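Tail spike protein (Acinetobacter phage vB_AbaP_AS12, PDB 6EU4) probably recognises and degrades capsular polysaccharide on its Acinetobacter baumannii host, as a trimeric tailspike whose central part is a parallel beta-helix. Local coordinates at residues Y359-A362 with N367-N370; F390-N393 with T398-A401; V443-N448 with Y460-K465. All blocks are in the same frame, centred on the assembly; numbering follows the deposited sequence.

Interaction 1 of 3, residues Y359-A362 with N367-N370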
loop_
_atom_site.group_PDB
_atom_site.type_symbol
_atom_site.label_atom_id
_atom_site.label_comp_id
_atom_site.label_asym_id
_atom_site.label_seq_id
_atom_site.Cartn_x
_atom_site.Cartn_y
_atom_site.Cartn_z
ATOM N N TYR A 359 -10.822 -1.780 -29.182
ATOM C CA TYR A 359 -11.586 -3.002 -29.378
ATOM C C TYR A 359 -13.002 -2.870 -28.833
ATOM O O TYR A 359 -13.236 -2.230 -27.802
ATOM C CB TYR A 359 -10.867 -4.180 -28.731
ATOM C CG TYR A 359 -9.507 -4.391 -29.337
ATOM C CD1 TYR A 359 -9.388 -4.980 -30.598
ATOM C CD2 TYR A 359 -8.352 -3.992 -28.683
ATOM C CE1 TYR A 359 -8.179 -5.180 -31.171
ATOM C CE2 TYR A 359 -7.109 -4.187 -29.266
ATOM C CZ TYR A 359 -7.046 -4.777 -30.522
ATOM O OH TYR A 359 -5.849 -5.007 -31.156
ATOM N N LYS A 360 -13.938 -3.504 -29.533
ATOM C CA LYS A 360 -15.352 -3.433 -29.205
ATOM C C LYS A 360 -15.982 -4.812 -29.314
ATOM O O LYS A 360 -15.603 -5.606 -30.189
ATOM C CB LYS A 360 -16.099 -2.469 -30.141
ATOM C CG LYS A 360 -15.592 -1.047 -30.060
ATOM C CD LYS A 360 -16.278 -0.110 -31.039
ATOM C CE LYS A 360 -15.722 1.279 -30.862
ATOM N NZ LYS A 360 -16.334 2.246 -31.836
ATOM N N PRO A 361 -16.980 -5.102 -28.479
ATOM C CA PRO A 361 -17.734 -6.348 -28.618
ATOM C C PRO A 361 -18.677 -6.292 -29.805
ATOM O O PRO A 361 -19.110 -5.227 -30.243
ATOM C CB PRO A 361 -18.518 -6.424 -27.299
ATOM C CG PRO A 361 -18.824 -4.994 -26.992
ATOM C CD PRO A 361 -17.544 -4.243 -27.417
ATOM N N ALA A 362 -19.018 -7.476 -30.316
ATOM C CA ALA A 362 -19.984 -7.549 -31.408
ATOM C C ALA A 362 -21.344 -7.021 -30.970
ATOM O O ALA A 362 -22.015 -6.308 -31.726
ATOM C CB ALA A 362 -20.116 -8.995 -31.902
ATOM N N ASN A 367 -22.459 -5.705 -19.003
ATOM C CA ASN A 367 -21.244 -6.369 -18.557
ATOM C C ASN A 367 -20.338 -6.767 -19.714
ATOM O O ASN A 367 -19.468 -7.619 -19.546
ATOM C CB ASN A 367 -21.567 -7.609 -17.716
ATOM C CG ASN A 367 -22.302 -8.686 -18.492
ATOM O OD1 ASN A 367 -22.792 -8.461 -19.596
ATOM N ND2 ASN A 367 -22.410 -9.870 -17.892
ATOM N N ASN A 368 -20.527 -6.167 -20.884
ATOM C CA ASN A 368 -19.719 -6.496 -22.057
ATOM C C ASN A 368 -19.663 -5.233 -22.922
ATOM O O ASN A 368 -20.512 -5.028 -23.791
ATOM C CB ASN A 368 -20.338 -7.664 -22.812
ATOM C CG ASN A 368 -19.498 -8.118 -23.976
ATOM O OD1 ASN A 368 -18.321 -7.778 -24.091
ATOM N ND2 ASN A 368 -20.089 -8.936 -24.832
ATOM N N ASN A 369 -18.692 -4.364 -22.643
ATOM C CA ASN A 369 -18.690 -3.070 -23.315
ATOM C C ASN A 369 -17.276 -2.520 -23.456
ATOM O O ASN A 369 -16.316 -3.048 -22.897
ATOM C CB ASN A 369 -19.604 -2.080 -22.596
ATOM C CG ASN A 369 -19.320 -1.999 -21.107
ATOM O OD1 ASN A 369 -18.277 -1.512 -20.690
ATOM N ND2 ASN A 369 -20.262 -2.480 -20.299
ATOM N N ASN A 370 -17.154 -1.467 -24.269
ATOM C CA ASN A 370 -15.827 -0.985 -24.663
ATOM C C ASN A 370 -15.362 0.116 -23.714
ATOM O O ASN A 370 -15.294 1.292 -24.055
ATOM C CB ASN A 370 -15.809 -0.532 -26.118
ATOM C CG ASN A 370 -16.605 0.766 -26.401
ATOM O OD1 ASN A 370 -17.737 0.974 -25.930
ATOM N ND2 ASN A 370 -16.011 1.622 -27.233
HETATM O O HOH W 1 -13.224 0.732 -28.137
#
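P361 packs against N368, N369 and N370 across a loop of the parallel beta-helix. The loop joins strand 351-355 to strand 371-376, so it leaves and re-enters the stack of strands. Its two limbs run in roughly opposite directions here, 151° apart, and no direct hydrogen bond joins them.

The tight part is the proline ring. Its CB lies 3.5 Å from N368 OD1, and its CG is 3.6 Å from N368 O. CD faces the backbone N of N370 at the longer distance of 4.2 Å. The N368 side chain flanks the ring, and the two reach past one another from opposing limbs. Its CG is anti to the backbone N (chi1 -176°), which lays the amide beside P361 CB. Q335 NE2 bonds both N368 OD1 and N369 O, and P361 packs on Q335 as well.

The looser side is formed by K360, which is exposed. Its extended chain keeps company with the N370 side chain on a shared heading, with CE 3.7 Å from N370 ND2. K360 NZ ends in a weak hydrogen bond to A401 O. N370 itself is buried, and its OD1 accepts from F438 N. Y359 O touches N370 CB, 3.5 Å away. A single water bridges the limbs: it donates to Y359 O at 3.0 Å and accepts from N370 ND2 at 3.1 Å.

Interaction 2 of 3, residues F390-N393 with T398-A401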
loop_
_atom_site.group_PDB
_atom_site.type_symbol
_atom_site.label_atom_id
_atom_site.label_comp_id
_atom_site.label_asym_id
_atom_site.label_seq_id
_atom_site.Cartn_x
_atom_site.Cartn_y
_atom_site.Cartn_z
ATOM N N PHE A 390 -3.333 4.570 -22.080
ATOM C CA PHE A 390 -4.388 4.288 -23.044
ATOM C C PHE A 390 -4.109 5.123 -24.294
ATOM O O PHE A 390 -4.052 6.355 -24.217
ATOM C CB PHE A 390 -5.752 4.640 -22.454
ATOM C CG PHE A 390 -6.065 3.923 -21.154
ATOM C CD1 PHE A 390 -5.826 2.563 -21.012
ATOM C CD2 PHE A 390 -6.603 4.616 -20.094
ATOM C CE1 PHE A 390 -6.105 1.916 -19.816
ATOM C CE2 PHE A 390 -6.890 3.996 -18.907
ATOM C CZ PHE A 390 -6.634 2.650 -18.745
ATOM N N ALA A 391 -3.907 4.463 -25.437
ATOM C CA ALA A 391 -3.327 5.152 -26.588
ATOM C C ALA A 391 -4.288 6.138 -27.229
ATOM O O ALA A 391 -3.832 7.120 -27.834
ATOM C CB ALA A 391 -2.860 4.137 -27.637
ATOM N N TYR A 392 -5.599 5.883 -27.160
ATOM C CA TYR A 392 -6.543 6.526 -28.068
ATOM C C TYR A 392 -7.683 7.265 -27.370
ATOM O O TYR A 392 -8.345 6.737 -26.468
ATOM C CB TYR A 392 -7.170 5.504 -29.023
ATOM C CG TYR A 392 -6.150 4.665 -29.763
ATOM C CD1 TYR A 392 -5.085 5.246 -30.440
ATOM C CD2 TYR A 392 -6.224 3.289 -29.728
ATOM C CE1 TYR A 392 -4.159 4.476 -31.084
ATOM C CE2 TYR A 392 -5.300 2.515 -30.356
ATOM C CZ TYR A 392 -4.267 3.102 -31.026
ATOM O OH TYR A 392 -3.359 2.300 -31.666
ATOM N N ASN A 393 -7.965 8.459 -27.878
ATOM C CA ASN A 393 -9.252 9.111 -27.689
ATOM C C ASN A 393 -9.808 9.423 -29.074
ATOM O O ASN A 393 -9.246 8.995 -30.095
ATOM C CB ASN A 393 -9.141 10.334 -26.761
ATOM C CG ASN A 393 -8.369 11.486 -27.368
ATOM O OD1 ASN A 393 -8.189 11.572 -28.592
ATOM N ND2 ASN A 393 -7.941 12.416 -26.506
ATOM N N THR A 398 -5.281 7.763 -36.313
ATOM C CA THR A 398 -5.349 6.459 -36.963
ATOM C C THR A 398 -6.425 5.546 -36.408
ATOM O O THR A 398 -6.913 4.678 -37.142
ATOM C CB THR A 398 -3.999 5.726 -36.908
ATOM O OG1 THR A 398 -3.670 5.377 -35.562
ATOM C CG2 THR A 398 -2.904 6.602 -37.506
ATOM N N GLN A 399 -6.819 5.727 -35.147
ATOM C CA GLN A 399 -7.746 4.821 -34.482
ATOM C C GLN A 399 -8.847 5.552 -33.720
ATOM O O GLN A 399 -9.595 4.908 -32.980
ATOM C CB GLN A 399 -7.001 3.915 -33.507
ATOM C CG GLN A 399 -5.958 3.022 -34.140
ATOM C CD GLN A 399 -6.528 1.857 -34.910
ATOM O OE1 GLN A 399 -7.721 1.604 -34.890
ATOM N NE2 GLN A 399 -5.649 1.125 -35.600
ATOM N N GLY A 400 -8.996 6.861 -33.897
ATOM C CA GLY A 400 -9.922 7.602 -33.041
ATOM C C GLY A 400 -11.356 7.108 -33.130
ATOM O O GLY A 400 -12.084 7.108 -32.126
ATOM N N ALA A 401 -11.784 6.684 -34.325
ATOM C CA ALA A 401 -13.138 6.170 -34.523
ATOM C C ALA A 401 -13.387 4.856 -33.803
ATOM O O ALA A 401 -14.543 4.410 -33.768
ATOM C CB ALA A 401 -13.431 5.968 -36.008
#
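N393 O meets G400 CA at 3.3 Å, the shortest polar approach between the two segments. It is a CA-H...O contact with an angle of 132° at the hydrogen, so it is weak. Both segments belong to the loop between strands 387-390 and 405-409, one of the excursions from the parallel beta-helix.

The larger part of the contact is CH-pi. Q399 CB lies 3.6 Å from the centroid of the Y392 ring, only 3° off the ring normal, so it is almost exactly over the centre of the face. Q399 CG continues across the same face toward the hydroxyl end and comes 3.5 Å from Y392 CZ. The opposite face is covered by A391 CB, 3.6 Å above the plane. The phenol is therefore held between two aliphatic carbons, one from each limb of the loop.

The Q399 chain then bends (chi2 -74°) and carries its amide away from the tyrosine. The amide is turned out of line with the ring, so the two do not stack flat. Q399 OE1 accepts instead from N402 ND2. D396 OD1 closes an Asx turn by its bond to T398 N. It also accepts from Q399 N, which probably helps to set Q399 against the ring.

The N393 side chain points away from the other limb. Its OD1 pairs with S395 OG, and its ND2 donates to P426 O.

No conventional hydrogen bond crosses between the two segments. The contact thus rests on C-H groups against the ring face and on one weak CA-H...O contact, while the stronger polar bonds anchor each limb separately.

Interaction 3 of 3, residues V443-N448 with Y460-K465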
loop_
_atom_site.group_PDB
_atom_site.type_symbol
_atom_site.label_atom_id
_atom_site.label_comp_id
_atom_site.label_asym_id
_atom_site.label_seq_id
_atom_site.Cartn_x
_atom_site.Cartn_y
_atom_site.Cartn_z
ATOM N N VAL A 443 -15.975 9.010 -18.952
ATOM C CA VAL A 443 -16.496 8.293 -17.798
ATOM C C VAL A 443 -18.012 8.322 -17.878
ATOM O O VAL A 443 -18.619 9.390 -17.787
ATOM C CB VAL A 443 -16.014 8.919 -16.486
ATOM C CG1 VAL A 443 -16.634 8.169 -15.310
ATOM C CG2 VAL A 443 -14.501 8.880 -16.416
ATOM N N TYR A 444 -18.618 7.160 -18.045
ATOM C CA TYR A 444 -20.059 7.042 -18.237
ATOM C C TYR A 444 -20.641 6.234 -17.091
ATOM O O TYR A 444 -20.140 5.150 -16.789
ATOM C CB TYR A 444 -20.351 6.362 -19.569
ATOM C CG TYR A 444 -19.732 7.156 -20.694
ATOM C CD1 TYR A 444 -20.285 8.379 -21.071
ATOM C CD2 TYR A 444 -18.576 6.736 -21.322
ATOM C CE1 TYR A 444 -19.716 9.146 -22.089
ATOM C CE2 TYR A 444 -18.000 7.488 -22.331
ATOM C CZ TYR A 444 -18.568 8.697 -22.699
ATOM O OH TYR A 444 -17.977 9.437 -23.705
ATOM N N TYR A 445 -21.724 6.729 -16.500
ATOM C CA TYR A 445 -22.273 6.057 -15.327
ATOM C C TYR A 445 -23.788 6.130 -15.349
ATOM O O TYR A 445 -24.376 7.006 -15.984
ATOM C CB TYR A 445 -21.710 6.643 -14.038
ATOM C CG TYR A 445 -21.964 8.126 -13.813
ATOM C CD1 TYR A 445 -21.153 9.089 -14.409
ATOM C CD2 TYR A 445 -22.976 8.557 -12.974
ATOM C CE1 TYR A 445 -21.369 10.424 -14.207
ATOM C CE2 TYR A 445 -23.202 9.910 -12.757
ATOM C CZ TYR A 445 -22.386 10.840 -13.376
ATOM O OH TYR A 445 -22.620 12.172 -13.167
ATOM N N THR A 446 -24.419 5.166 -14.685
ATOM C CA THR A 446 -25.876 5.134 -14.639
ATOM C C THR A 446 -26.417 5.922 -13.453
ATOM O O THR A 446 -25.688 6.347 -12.559
ATOM C CB THR A 446 -26.376 3.691 -14.573
ATOM O OG1 THR A 446 -25.954 3.118 -13.329
ATOM C CG2 THR A 446 -25.815 2.852 -15.728
ATOM N N THR A 447 -27.747 6.095 -13.439
ATOM C CA THR A 447 -28.368 6.817 -12.340
ATOM C C THR A 447 -28.265 6.071 -11.012
ATOM O O THR A 447 -28.502 6.674 -9.966
ATOM C CB THR A 447 -29.849 7.119 -12.648
ATOM O OG1 THR A 447 -30.511 5.922 -13.025
ATOM C CG2 THR A 447 -29.964 8.097 -13.778
ATOM N N ASN A 448 -27.957 4.777 -11.076
ATOM C CA ASN A 448 -27.688 3.927 -9.929
ATOM C C ASN A 448 -26.203 3.605 -9.921
ATOM O O ASN A 448 -25.801 2.451 -10.099
ATOM C CB ASN A 448 -28.529 2.655 -9.988
ATOM C CG ASN A 448 -28.321 1.760 -8.783
ATOM O OD1 ASN A 448 -27.999 2.230 -7.697
ATOM N ND2 ASN A 448 -28.507 0.461 -8.975
ATOM N N TYR A 460 -15.557 15.746 -10.456
ATOM C CA TYR A 460 -16.978 15.457 -10.593
ATOM C C TYR A 460 -17.370 14.418 -9.560
ATOM O O TYR A 460 -16.801 13.322 -9.528
ATOM C CB TYR A 460 -17.288 14.958 -12.004
ATOM C CG TYR A 460 -17.038 16.011 -13.047
ATOM C CD1 TYR A 460 -15.775 16.163 -13.637
ATOM C CD2 TYR A 460 -18.054 16.886 -13.421
ATOM C CE1 TYR A 460 -15.548 17.141 -14.582
ATOM C CE2 TYR A 460 -17.833 17.866 -14.368
ATOM C CZ TYR A 460 -16.578 17.993 -14.935
ATOM O OH TYR A 460 -16.387 18.974 -15.861
ATOM N N GLN A 461 -18.344 14.762 -8.723
ATOM C CA GLN A 461 -18.913 13.848 -7.747
ATOM C C GLN A 461 -20.414 13.722 -7.997
ATOM O O GLN A 461 -21.124 14.736 -8.094
ATOM C CB GLN A 461 -18.657 14.343 -6.315
ATOM C CG GLN A 461 -17.189 14.450 -5.937
ATOM C CD GLN A 461 -16.986 14.998 -4.537
ATOM O OE1 GLN A 461 -17.524 16.041 -4.187
ATOM N NE2 GLN A 461 -16.217 14.291 -3.730
ATOM N N ASP A 462 -20.898 12.487 -8.086
ATOM C CA ASP A 462 -22.322 12.257 -8.305
ATOM C C ASP A 462 -22.700 10.892 -7.745
ATOM O O ASP A 462 -21.869 9.993 -7.640
ATOM C CB ASP A 462 -22.637 12.342 -9.800
ATOM C CG ASP A 462 -24.101 12.643 -10.098
ATOM O OD1 ASP A 462 -24.908 12.803 -9.163
ATOM O OD2 ASP A 462 -24.436 12.726 -11.301
ATOM N N GLY A 463 -23.970 10.734 -7.400
ATOM C CA GLY A 463 -24.481 9.440 -6.997
ATOM C C GLY A 463 -24.763 9.387 -5.502
ATOM O O GLY A 463 -24.443 10.300 -4.738
ATOM N N ALA A 464 -25.371 8.270 -5.096
ATOM C CA ALA A 464 -25.846 8.152 -3.716
ATOM C C ALA A 464 -24.714 8.170 -2.688
ATOM O O ALA A 464 -24.959 8.509 -1.522
ATOM C CB ALA A 464 -26.662 6.876 -3.546
ATOM N N LYS A 465 -23.503 7.792 -3.069
ATOM C CA LYS A 465 -22.393 7.833 -2.123
ATOM C C LYS A 465 -21.875 9.247 -1.906
ATOM O O LYS A 465 -21.063 9.466 -0.998
ATOM C CB LYS A 465 -21.276 6.922 -2.609
ATOM C CG LYS A 465 -21.696 5.441 -2.596
ATOM C CD LYS A 465 -20.551 4.514 -2.764
ATOM C CE LYS A 465 -21.053 3.062 -2.769
ATOM N NZ LYS A 465 -21.717 2.687 -1.481
#
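Y445 carries its CG between the backbone N and the carbonyl carbon (chi1 59°), and D462 turns its CG anti to the backbone N (chi1 -158°). These torsions bring D462 OD2 to the hydroxyl edge of the tyrosine ring. Y445 OH donates to D462 OD2 over 2.7 Å. The acceptor oxygen lies in the plane of the ring and uses its anti lone pair, the one facing away from OD1. The side chains meet crosswise, and the ring and carboxylate planes stand 84° apart, nearly perpendicular. OD2 also lies 3.4 Å from Y445 CE2, so it touches the ring edge beside the hydroxyl.

The tyrosine comes from strand 443-445, in the last turns of the parallel beta-helix. The aspartate ends strand 458-462, which pairs antiparallel with strand 450-455. Y445 is buried and packs on V409, I430, I432 and V451. The hydroxyl of this otherwise nonpolar-packed side chain is bonded to D462 OD2.

The other carboxylate oxygen has a different setting. D462 OD1 takes a weak, bent bond from G463 N, 2.9 Å long. D472 OD2 of the second subunit also lies close to OD1. Two carboxylates so near would probably raise the pKa of one, so that they may share a proton. At the same interface Y460 and Q461 pair in parallel with a strand of the second subunit, and the sheet runs on from one chain to the next.

Overall arrangement
Interactions 1 and 2 lie within loops leaving successive turns of the beta-helix, each between two limbs of one excursion. They touch through K360 and A401, although their centres are about 16 Å apart. Both lack a direct hydrogen bond. Interaction 1 relies on a proline ring and a bridging water, interaction 2 on carbon atoms over an aromatic face. Interaction 3 has its centre about 21 Å from that of interaction 1 and about 25 Å from that of interaction 2, and touches neither. All three are partly buried. In interaction 3, however, the buried Y445 comes from a strand, and D462 lies beside the subunit interface. It uses one short polar bond to a carboxylate, and alone among the three meets other subunits.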